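Local coordinates for protein iron transport multicopper oxidase FET3 (Saccharomyces cerevisiae, PDB 1ZPU) that oxidises ferrous iron to ferric iron with molecular oxygen at a four-copper centre, feeding high-affinity iron uptake through the permease FTR1, and also oxidises cuprous ions, at residues Pro76-Cys81 and Pro456-Phe461; Asn337-Thr342 and Asn368-Ile373; Ile379-Leu384 and Asn446-Phe451. All coordinates share one frame; numbering follows the deposited sequence.

Contact 1. Residues Pro76-Cys81 and Pro456-Phe461; sequences PFLTQC and PGVWFF
Leu-78 presses its side chain against Val-458 and Phe-460 of strand 457-463, joining the first and third cupredoxin-like (plastocyanin-like) domains of the multicopper oxidase fold. Packing carries the interface, with no hydrogen bond across it, and its touching residues are all buried. Along the strand, Val-458 comes first. With CG1 anti to the backbone N (chi1 176°), that methyl lies 3.7 Å from the carbonyl O of Leu-78 and 3.8 Å from Leu-78 CD1, the two side chains crossing obliquely. Thr-79 skirts this residue: its OG1 hydrogen-bonds to the carbonyl O of Ala-70 and not to Val-458. Trp-459 points away from the loop. One face of its indole is covered by the CA of Gly-457, its NE1 bonds to the carbonyl O of Asn-455, and it offers the loop little beyond its backbone. With Phe-460 the contact resumes. Leu-78 CD1 sits 3.8 Å from the backbone N of Phe-460 and 3.9 Å from its CB, at the base of the side chain, while the other branch, CD2, lies over one face of the ring. Val-476 of strand 474-479 also packs against both Leu-78 and Val-458, and Leu-349 of helix 348-352 adds to the cover over Val-458. The ring of Phe-460 approaches the side chains of His-397 and His-462, ligands of a type 3 copper, so Phe-460 is a second-shell residue of the site and Leu-78 backs it from the layer behind. Leu-78 CG stands 4.2 Å above the plane of the Phe-460 ring, displaced toward its rim.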
loop_
_atom_site.group_PDB
_atom_site.type_symbol
_atom_site.label_atom_id
_atom_site.label_comp_id
_atom_site.label_asym_id
_atom_site.label_seq_id
_atom_site.Cartn_x
_atom_site.Cartn_y
_atom_site.Cartn_z
ATOM N N PRO A 76 -3.293 11.268 -7.249
ATOM C CA PRO A 76 -3.027 12.507 -7.968
ATOM C C PRO A 76 -2.023 12.326 -9.113
ATOM O O PRO A 76 -1.054 11.576 -8.992
ATOM C CB PRO A 76 -2.519 13.462 -6.885
ATOM C CG PRO A 76 -2.254 12.616 -5.682
ATOM C CD PRO A 76 -3.108 11.408 -5.795
ATOM N N PHE A 77 -2.322 12.987 -10.231
ATOM C CA PHE A 77 -1.571 12.918 -11.495
ATOM C C PHE A 77 -1.519 11.555 -12.192
ATOM O O PHE A 77 -0.804 11.375 -13.173
ATOM C CB PHE A 77 -0.204 13.595 -11.366
ATOM C CG PHE A 77 -0.308 15.061 -11.115
ATOM C CD1 PHE A 77 -0.136 15.570 -9.841
ATOM C CD2 PHE A 77 -0.642 15.927 -12.145
ATOM C CE1 PHE A 77 -0.259 16.929 -9.597
ATOM C CE2 PHE A 77 -0.769 17.292 -11.919
ATOM C CZ PHE A 77 -0.582 17.795 -10.643
ATOM N N LEU A 78 -2.306 10.613 -11.685
ATOM C CA LEU A 78 -2.607 9.362 -12.373
ATOM C C LEU A 78 -4.089 9.375 -12.695
ATOM O O LEU A 78 -4.509 9.214 -13.854
ATOM C CB LEU A 78 -2.348 8.171 -11.453
ATOM C CG LEU A 78 -0.985 7.525 -11.191
ATOM C CD1 LEU A 78 -0.868 6.208 -11.935
ATOM C CD2 LEU A 78 0.186 8.444 -11.462
ATOM N N THR A 79 -4.870 9.628 -11.652
ATOM C CA THR A 79 -6.277 9.304 -11.617
ATOM C C THR A 79 -7.137 10.547 -11.438
ATOM O O THR A 79 -8.315 10.571 -11.803
ATOM C CB THR A 79 -6.476 8.291 -10.472
ATOM O OG1 THR A 79 -6.455 6.968 -11.022
ATOM C CG2 THR A 79 -7.763 8.532 -9.677
ATOM N N GLN A 80 -6.523 11.582 -10.880
ATOM C CA GLN A 80 -7.197 12.819 -10.520
ATOM C C GLN A 80 -6.123 13.874 -10.358
ATOM O O GLN A 80 -4.946 13.545 -10.281
ATOM C CB GLN A 80 -7.881 12.658 -9.170
ATOM C CG GLN A 80 -6.882 12.456 -8.035
ATOM C CD GLN A 80 -7.529 12.306 -6.692
ATOM O OE1 GLN A 80 -8.226 11.323 -6.419
ATOM N NE2 GLN A 80 -7.289 13.276 -5.827
ATOM N N CYS A 81 -6.520 15.139 -10.300
ATOM C CA CYS A 81 -5.597 16.172 -9.857
ATOM C C CYS A 81 -5.795 16.323 -8.339
ATOM O O CYS A 81 -6.804 15.849 -7.813
ATOM C CB CYS A 81 -5.812 17.465 -10.638
ATOM S SG CYS A 81 -7.482 18.053 -10.555
ATOM N N PRO A 456 -9.530 -2.196 -17.618
ATOM C CA PRO A 456 -9.171 -0.896 -18.195
ATOM C C PRO A 456 -9.029 0.174 -17.113
ATOM O O PRO A 456 -9.929 0.344 -16.287
ATOM C CB PRO A 456 -10.346 -0.597 -19.137
ATOM C CG PRO A 456 -10.804 -1.948 -19.583
ATOM C CD PRO A 456 -10.573 -2.878 -18.412
ATOM N N GLY A 457 -7.885 0.852 -17.103
ATOM C CA GLY A 457 -7.618 1.891 -16.113
ATOM C C GLY A 457 -6.189 2.392 -16.133
ATOM O O GLY A 457 -5.395 2.004 -16.990
ATOM N N VAL A 458 -5.869 3.263 -15.186
ATOM C CA VAL A 458 -4.533 3.815 -15.058
ATOM C C VAL A 458 -4.082 3.401 -13.682
ATOM O O VAL A 458 -4.677 3.821 -12.699
ATOM C CB VAL A 458 -4.531 5.358 -15.204
ATOM C CG1 VAL A 458 -3.159 5.914 -14.972
ATOM C CG2 VAL A 458 -5.023 5.770 -16.578
ATOM N N TRP A 459 -3.048 2.566 -13.616
ATOM C CA TRP A 459 -2.671 1.916 -12.365
ATOM C C TRP A 459 -1.222 2.159 -11.938
ATOM O O TRP A 459 -0.299 1.923 -12.709
ATOM C CB TRP A 459 -2.931 0.412 -12.444
ATOM C CG TRP A 459 -4.290 0.004 -12.941
ATOM C CD1 TRP A 459 -4.551 -0.750 -14.041
ATOM C CD2 TRP A 459 -5.565 0.316 -12.365
ATOM N NE1 TRP A 459 -5.896 -0.929 -14.188
ATOM C CE2 TRP A 459 -6.544 -0.289 -13.171
ATOM C CE3 TRP A 459 -5.976 1.058 -11.253
ATOM C CZ2 TRP A 459 -7.908 -0.183 -12.899
ATOM C CZ3 TRP A 459 -7.333 1.154 -10.979
ATOM C CH2 TRP A 459 -8.278 0.540 -11.796
ATOM N N PHE A 460 -1.045 2.599 -10.692
ATOM C CA PHE A 460 0.263 2.893 -10.125
ATOM C C PHE A 460 0.915 1.599 -9.654
ATOM O O PHE A 460 0.286 0.786 -8.976
ATOM C CB PHE A 460 0.108 3.884 -8.955
ATOM C CG PHE A 460 1.250 4.859 -8.792
ATOM C CD1 PHE A 460 2.308 4.906 -9.697
ATOM C CD2 PHE A 460 1.246 5.768 -7.734
ATOM C CE1 PHE A 460 3.358 5.833 -9.530
ATOM C CE2 PHE A 460 2.291 6.712 -7.569
ATOM C CZ PHE A 460 3.343 6.735 -8.461
ATOM N N PHE A 461 2.168 1.396 -10.043
ATOM C CA PHE A 461 2.967 0.311 -9.480
ATOM C C PHE A 461 4.177 0.891 -8.761
ATOM O O PHE A 461 5.064 1.460 -9.404
ATOM C CB PHE A 461 3.412 -0.683 -10.550
ATOM C CG PHE A 461 4.255 -1.792 -10.012
ATOM C CD1 PHE A 461 3.674 -2.851 -9.327
ATOM C CD2 PHE A 461 5.640 -1.768 -10.167
ATOM C CE1 PHE A 461 4.453 -3.876 -8.820
ATOM C CE2 PHE A 461 6.433 -2.791 -9.651
ATOM C CZ PHE A 461 5.831 -3.849 -8.977
#

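Contact 2. Residues Asn337-Thr342 and Asn368-Ile373; sequences NNITYT and NTHTFI. With NAG (2-acetamido-2-deoxy-beta-D-glucopyranose), chain B.
Ile-339 lies on His-370: its CD1, carried outward by a nearly anti chi2 (173°), stands 3.8 Å from the imidazole centroid and only 11° off the ring normal, a CH-pi contact over the centre of the face. Ile-339 CB covers ND1 of the same face at 3.7 Å. An alanine in place of His-370 would probably leave Ile-339 CD1 without its aromatic platform and open a gap beneath it.

The hydrogen bonding across the contact is a single backbone bond, from Thr-342 N to Asn-368 O (3.0 Å). Close polar approaches without good bonding geometry surround it: Asn-368 ND2 comes to 3.1 Å from Thr-342 OG1, a hydroxyl that bonds within its own segment to Thr-340 O, while Asn-368 OD1 accepts from the backbone N of Glu-524. The carbonyl O of Thr-369 meets the edge of the Tyr-341 ring in its plane, 3.4 Å from CD1. Nearby, Asn-338 ND2 is covalently joined to C1 of an N-acetylglucosamine.

The contact ties the loop between strand 332-336 and helix 348-352 to the run into edge strand 371-374 of the third cupredoxin domain, with Phe-336 of strand 332-336 and Leu-475 of strand 474-479 also touching His-370.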
loop_
_atom_site.group_PDB
_atom_site.type_symbol
_atom_site.label_atom_id
_atom_site.label_comp_id
_atom_site.label_asym_id
_atom_site.label_seq_id
_atom_site.Cartn_x
_atom_site.Cartn_y
_atom_site.Cartn_z
ATOM N N ASN A 337 14.639 1.107 -13.283
ATOM C CA ASN A 337 15.659 1.238 -14.327
ATOM C C ASN A 337 16.384 2.564 -14.174
ATOM O O ASN A 337 17.008 2.799 -13.138
ATOM C CB ASN A 337 15.068 1.080 -15.727
ATOM C CG ASN A 337 14.422 -0.279 -15.934
ATOM O OD1 ASN A 337 14.900 -1.296 -15.415
ATOM N ND2 ASN A 337 13.324 -0.304 -16.692
ATOM N N ASN A 338 16.273 3.441 -15.165
ATOM C CA ASN A 338 16.942 4.736 -15.087
ATOM C C ASN A 338 15.998 5.916 -14.872
ATOM O O ASN A 338 16.351 7.059 -15.168
ATOM C CB ASN A 338 17.820 4.961 -16.319
ATOM C CG ASN A 338 17.018 5.045 -17.617
ATOM O OD1 ASN A 338 15.824 4.718 -17.660
ATOM N ND2 ASN A 338 17.696 5.461 -18.697
ATOM N N ILE A 339 14.809 5.635 -14.335
ATOM C CA ILE A 339 13.754 6.644 -14.172
ATOM C C ILE A 339 13.270 6.772 -12.724
ATOM O O ILE A 339 12.940 5.773 -12.083
ATOM C CB ILE A 339 12.551 6.342 -15.118
ATOM C CG1 ILE A 339 13.008 6.373 -16.583
ATOM C CG2 ILE A 339 11.402 7.325 -14.899
ATOM C CD1 ILE A 339 11.964 5.924 -17.581
ATOM N N THR A 340 13.262 8.006 -12.217
ATOM C CA THR A 340 12.548 8.365 -10.992
ATOM C C THR A 340 11.221 8.925 -11.438
ATOM O O THR A 340 11.190 9.809 -12.301
ATOM C CB THR A 340 13.196 9.545 -10.264
ATOM O OG1 THR A 340 14.616 9.542 -10.459
ATOM C CG2 THR A 340 12.829 9.540 -8.787
ATOM N N TYR A 341 10.130 8.449 -10.847
ATOM C CA TYR A 341 8.821 8.975 -11.203
ATOM C C TYR A 341 8.747 10.477 -10.960
ATOM O O TYR A 341 8.990 10.955 -9.848
ATOM C CB TYR A 341 7.684 8.276 -10.465
ATOM C CG TYR A 341 6.365 8.943 -10.762
ATOM C CD1 TYR A 341 5.733 8.755 -11.987
ATOM C CD2 TYR A 341 5.771 9.803 -9.841
ATOM C CE1 TYR A 341 4.522 9.387 -12.280
ATOM C CE2 TYR A 341 4.564 10.438 -10.126
ATOM C CZ TYR A 341 3.946 10.221 -11.343
ATOM O OH TYR A 341 2.759 10.839 -11.632
ATOM N N THR A 342 8.420 11.211 -12.017
ATOM C CA THR A 342 8.242 12.644 -11.930
ATOM C C THR A 342 6.869 12.980 -12.490
ATOM O O THR A 342 6.629 12.817 -13.679
ATOM C CB THR A 342 9.336 13.380 -12.703
ATOM O OG1 THR A 342 10.569 12.648 -12.607
ATOM C CG2 THR A 342 9.523 14.769 -12.136
ATOM N N ASN A 368 9.393 10.879 -18.483
ATOM C CA ASN A 368 9.883 10.834 -17.109
ATOM C C ASN A 368 8.790 10.387 -16.141
ATOM O O ASN A 368 8.791 10.691 -14.941
ATOM C CB ASN A 368 10.447 12.191 -16.699
ATOM C CG ASN A 368 11.708 12.064 -15.889
ATOM O OD1 ASN A 368 12.641 12.827 -16.083
ATOM N ND2 ASN A 368 11.757 11.083 -14.991
ATOM N N THR A 369 7.870 9.621 -16.692
ATOM C CA THR A 369 6.643 9.301 -16.023
ATOM C C THR A 369 6.581 7.781 -15.831
ATOM O O THR A 369 5.798 7.268 -15.029
ATOM C CB THR A 369 5.510 9.844 -16.890
ATOM O OG1 THR A 369 4.483 10.397 -16.065
ATOM C CG2 THR A 369 4.986 8.795 -17.853
ATOM N N HIS A 370 7.473 7.095 -16.548
ATOM C CA HIS A 370 7.555 5.632 -16.621
ATOM C C HIS A 370 6.220 4.960 -16.900
ATOM O O HIS A 370 5.750 4.141 -16.094
ATOM C CB HIS A 370 8.193 5.016 -15.379
ATOM C CG HIS A 370 9.208 3.967 -15.701
ATOM N ND1 HIS A 370 10.153 3.538 -14.793
ATOM C CD2 HIS A 370 9.452 3.292 -16.850
ATOM C CE1 HIS A 370 10.922 2.628 -15.365
ATOM N NE2 HIS A 370 10.521 2.464 -16.614
ATOM N N THR A 371 5.624 5.309 -18.041
ATOM C CA THR A 371 4.320 4.775 -18.414
ATOM C C THR A 371 4.440 3.625 -19.396
ATOM O O THR A 371 5.203 3.694 -20.352
ATOM C CB THR A 371 3.371 5.872 -18.949
ATOM O OG1 THR A 371 2.832 6.609 -17.845
ATOM C CG2 THR A 371 2.215 5.273 -19.702
ATOM N N PHE A 372 3.694 2.560 -19.130
ATOM C CA PHE A 372 3.569 1.435 -20.047
ATOM C C PHE A 372 2.123 1.288 -20.481
ATOM O O PHE A 372 1.205 1.523 -19.686
ATOM C CB PHE A 372 4.008 0.143 -19.378
ATOM C CG PHE A 372 5.439 0.139 -18.970
ATOM C CD1 PHE A 372 5.843 0.779 -17.794
ATOM C CD2 PHE A 372 6.390 -0.510 -19.749
ATOM C CE1 PHE A 372 7.174 0.776 -17.408
ATOM C CE2 PHE A 372 7.717 -0.527 -19.374
ATOM C CZ PHE A 372 8.116 0.120 -18.198
ATOM N N ILE A 373 1.917 0.901 -21.736
ATOM C CA ILE A 373 0.569 0.634 -22.225
ATOM C C ILE A 373 0.317 -0.867 -22.324
ATOM O O ILE A 373 1.107 -1.600 -22.912
ATOM C CB ILE A 373 0.282 1.336 -23.561
ATOM C CG1 ILE A 373 0.575 2.830 -23.419
ATOM C CG2 ILE A 373 -1.169 1.106 -23.984
ATOM C CD1 ILE A 373 0.388 3.610 -24.692
HETATM C C1 NAG B . 16.951 6.357 -19.546
HETATM C C2 NAG B . 16.826 7.836 -19.908
HETATM C C3 NAG B . 16.498 8.030 -21.401
HETATM C C4 NAG B . 16.967 6.874 -22.283
HETATM C C5 NAG B . 16.468 5.522 -21.758
HETATM C C6 NAG B . 17.481 4.391 -21.940
HETATM C C7 NAG B . 15.630 9.711 -18.856
HETATM C C8 NAG B . 14.754 10.510 -19.795
HETATM N N2 NAG B . 15.771 8.403 -19.084
HETATM O O3 NAG B . 17.051 9.241 -21.877
HETATM O O4 NAG B . 16.467 7.072 -23.583
HETATM O O5 NAG B . 16.093 5.609 -20.389
HETATM O O6 NAG B . 17.936 4.380 -23.272
HETATM O O7 NAG B . 16.186 10.259 -17.909
#

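Contact 3. Residues Ile379-Leu384 and Asn446-Phe451; sequences IVEIVL and NFVIRF
Glu-381 and Arg-450 run side by side from neighbouring strands and join in a salt bridge. An anti chi1 (164°) sends Glu-381 CG out alongside the arginine stem, and Arg-450 is extended from CG to NE. Glu-381 OE1 receives Arg-450 NE at 2.7 Å and, more weakly, NH2 at 3.1 Å, with the carboxylate and guanidinium planes 37° apart. Val-448 CG1 packs against the acid's stem, 3.6 Å from Glu-381 CG.

These strands, 379-386 and 446-452, are antiparallel neighbours in one of the two sheets of the third cupredoxin beta-sandwich. Hydrogen-bonded pairs Val-380/Phe-451, Ile-382/Ile-449 and Leu-384/Phe-447 turn their side chains to the face away from the salt bridge. There Phe-447, Ile-449 and Phe-451 all hold their gamma carbon (CG1 in Ile-449) between backbone N and carbonyl carbon, the crowded position, and lean toward their partners. Val-380 CB stands over the Phe-451 ring, 4.1 Å from its centroid and displaced toward the rim, in a CH-pi contact; Leu-384 CB makes a second CH-pi contact over a face of Phe-447, 4.0 Å from its centroid. Between them Ile-382 CB touches Ile-449 CG1 at 3.6 Å, and Ile-382 CD1 reaches the edge of the Phe-451 ring.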
loop_
_atom_site.group_PDB
_atom_site.type_symbol
_atom_site.label_atom_id
_atom_site.label_comp_id
_atom_site.label_asym_id
_atom_site.label_seq_id
_atom_site.Cartn_x
_atom_site.Cartn_y
_atom_site.Cartn_z
ATOM N N ILE A 379 -1.662 -10.983 -21.156
ATOM C CA ILE A 379 -1.059 -11.424 -19.909
ATOM C C ILE A 379 0.241 -10.641 -19.693
ATOM O O ILE A 379 1.161 -10.691 -20.516
ATOM C CB ILE A 379 -0.852 -12.954 -19.908
ATOM C CG1 ILE A 379 -2.207 -13.652 -19.753
ATOM C CG2 ILE A 379 0.120 -13.383 -18.795
ATOM C CD1 ILE A 379 -2.331 -14.935 -20.550
ATOM N N VAL A 380 0.287 -9.897 -18.591
ATOM C CA VAL A 380 1.424 -9.036 -18.261
ATOM C C VAL A 380 2.272 -9.656 -17.157
ATOM O O VAL A 380 1.751 -10.192 -16.187
ATOM C CB VAL A 380 0.963 -7.624 -17.808
ATOM C CG1 VAL A 380 2.161 -6.724 -17.509
ATOM C CG2 VAL A 380 0.081 -6.979 -18.863
ATOM N N GLU A 381 3.586 -9.574 -17.319
ATOM C CA GLU A 381 4.522 -10.052 -16.323
ATOM C C GLU A 381 5.459 -8.918 -15.926
ATOM O O GLU A 381 6.077 -8.277 -16.784
ATOM C CB GLU A 381 5.299 -11.251 -16.870
ATOM C CG GLU A 381 6.558 -11.621 -16.110
ATOM C CD GLU A 381 7.202 -12.899 -16.637
ATOM O OE1 GLU A 381 6.621 -13.991 -16.434
ATOM O OE2 GLU A 381 8.295 -12.821 -17.251
ATOM N N ILE A 382 5.543 -8.665 -14.622
ATOM C CA ILE A 382 6.483 -7.692 -14.080
ATOM C C ILE A 382 7.654 -8.435 -13.450
ATOM O O ILE A 382 7.486 -9.241 -12.545
ATOM C CB ILE A 382 5.815 -6.735 -13.056
ATOM C CG1 ILE A 382 4.871 -5.779 -13.773
ATOM C CG2 ILE A 382 6.850 -5.912 -12.317
ATOM C CD1 ILE A 382 3.879 -5.089 -12.858
ATOM N N VAL A 383 8.841 -8.170 -13.961
ATOM C CA VAL A 383 10.064 -8.704 -13.391
ATOM C C VAL A 383 10.747 -7.575 -12.632
ATOM O O VAL A 383 11.104 -6.547 -13.209
ATOM C CB VAL A 383 11.026 -9.263 -14.478
ATOM C CG1 VAL A 383 12.294 -9.817 -13.839
ATOM C CG2 VAL A 383 10.336 -10.334 -15.316
ATOM N N LEU A 384 10.918 -7.768 -11.332
ATOM C CA LEU A 384 11.530 -6.758 -10.508
ATOM C C LEU A 384 12.833 -7.285 -9.922
ATOM O O LEU A 384 12.840 -8.294 -9.218
ATOM C CB LEU A 384 10.549 -6.304 -9.424
ATOM C CG LEU A 384 10.956 -5.126 -8.533
ATOM C CD1 LEU A 384 9.779 -4.222 -8.293
ATOM C CD2 LEU A 384 11.534 -5.588 -7.223
ATOM N N ASN A 446 14.931 -10.749 -6.153
ATOM C CA ASN A 446 14.036 -10.529 -7.278
ATOM C C ASN A 446 12.672 -11.141 -7.049
ATOM O O ASN A 446 12.512 -12.009 -6.190
ATOM C CB ASN A 446 14.648 -11.074 -8.583
ATOM C CG ASN A 446 15.025 -12.551 -8.493
ATOM O OD1 ASN A 446 14.177 -13.436 -8.622
ATOM N ND2 ASN A 446 16.301 -12.818 -8.288
ATOM N N PHE A 447 11.689 -10.671 -7.804
ATOM C CA PHE A 447 10.415 -11.359 -7.884
ATOM C C PHE A 447 9.791 -11.244 -9.262
ATOM O O PHE A 447 10.202 -10.407 -10.073
ATOM C CB PHE A 447 9.454 -10.971 -6.743
ATOM C CG PHE A 447 8.837 -9.588 -6.845
ATOM C CD1 PHE A 447 8.801 -8.763 -5.725
ATOM C CD2 PHE A 447 8.230 -9.137 -8.011
ATOM C CE1 PHE A 447 8.201 -7.497 -5.769
ATOM C CE2 PHE A 447 7.642 -7.874 -8.068
ATOM C CZ PHE A 447 7.622 -7.058 -6.941
ATOM N N VAL A 448 8.828 -12.121 -9.532
ATOM C CA VAL A 448 8.096 -12.114 -10.789
ATOM C C VAL A 448 6.620 -12.299 -10.483
ATOM O O VAL A 448 6.221 -13.249 -9.800
ATOM C CB VAL A 448 8.580 -13.210 -11.768
ATOM C CG1 VAL A 448 7.875 -13.078 -13.101
ATOM C CG2 VAL A 448 10.064 -13.129 -11.988
ATOM N N ILE A 449 5.818 -11.367 -10.983
ATOM C CA ILE A 449 4.376 -11.419 -10.825
ATOM C C ILE A 449 3.715 -11.394 -12.185
ATOM O O ILE A 449 4.270 -10.847 -13.137
ATOM C CB ILE A 449 3.841 -10.253 -9.972
ATOM C CG1 ILE A 449 4.259 -8.904 -10.572
ATOM C CG2 ILE A 449 4.324 -10.381 -8.549
ATOM C CD1 ILE A 449 3.555 -7.708 -9.939
ATOM N N ARG A 450 2.534 -12.000 -12.267
ATOM C CA ARG A 450 1.746 -12.028 -13.494
ATOM C C ARG A 450 0.285 -11.715 -13.221
ATOM O O ARG A 450 -0.264 -12.103 -12.184
ATOM C CB ARG A 450 1.857 -13.387 -14.180
ATOM C CG ARG A 450 3.140 -13.579 -14.929
ATOM C CD ARG A 450 3.063 -14.819 -15.763
ATOM N NE ARG A 450 4.388 -15.400 -15.903
ATOM C CZ ARG A 450 4.636 -16.609 -16.383
ATOM N NH1 ARG A 450 3.644 -17.389 -16.788
ATOM N NH2 ARG A 450 5.884 -17.037 -16.455
ATOM N N PHE A 451 -0.332 -11.012 -14.167
ATOM C CA PHE A 451 -1.756 -10.686 -14.110
ATOM C C PHE A 451 -2.302 -10.442 -15.511
ATOM O O PHE A 451 -1.542 -10.136 -16.423
ATOM C CB PHE A 451 -2.019 -9.470 -13.200
ATOM C CG PHE A 451 -1.497 -8.162 -13.748
ATOM C CD1 PHE A 451 -2.349 -7.276 -14.392
ATOM C CD2 PHE A 451 -0.161 -7.813 -13.602
ATOM C CE1 PHE A 451 -1.873 -6.074 -14.886
ATOM C CE2 PHE A 451 0.317 -6.610 -14.086
ATOM C CZ PHE A 451 -0.536 -5.740 -14.728
#

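In the fold
Contact 1 is the hub. Its Phe-460 ring meets Tyr-341 of contact 2 edge-to-face (Phe-460 CZ to Tyr-341 CD2, 4.1 Å), and Leu-78 CD2 lies 3.5 Å from Tyr-341 OH. On the opposite side of the strand, Phe-461 reaches contact 3 across the sandwich, its CE2 3.9 Å from Leu-384 CD1. Contacts 2 and 3 do not touch, their nearest atoms being about 7 Å apart. Strand 457-463 ends in His-462 and Cys-463, ligands of a type 3 and the type 1 copper. The Phe-460 side chain is about 4 Å from a copper, and that of Leu-384 about 6 Å from the side chain of the type 1 ligand His-392.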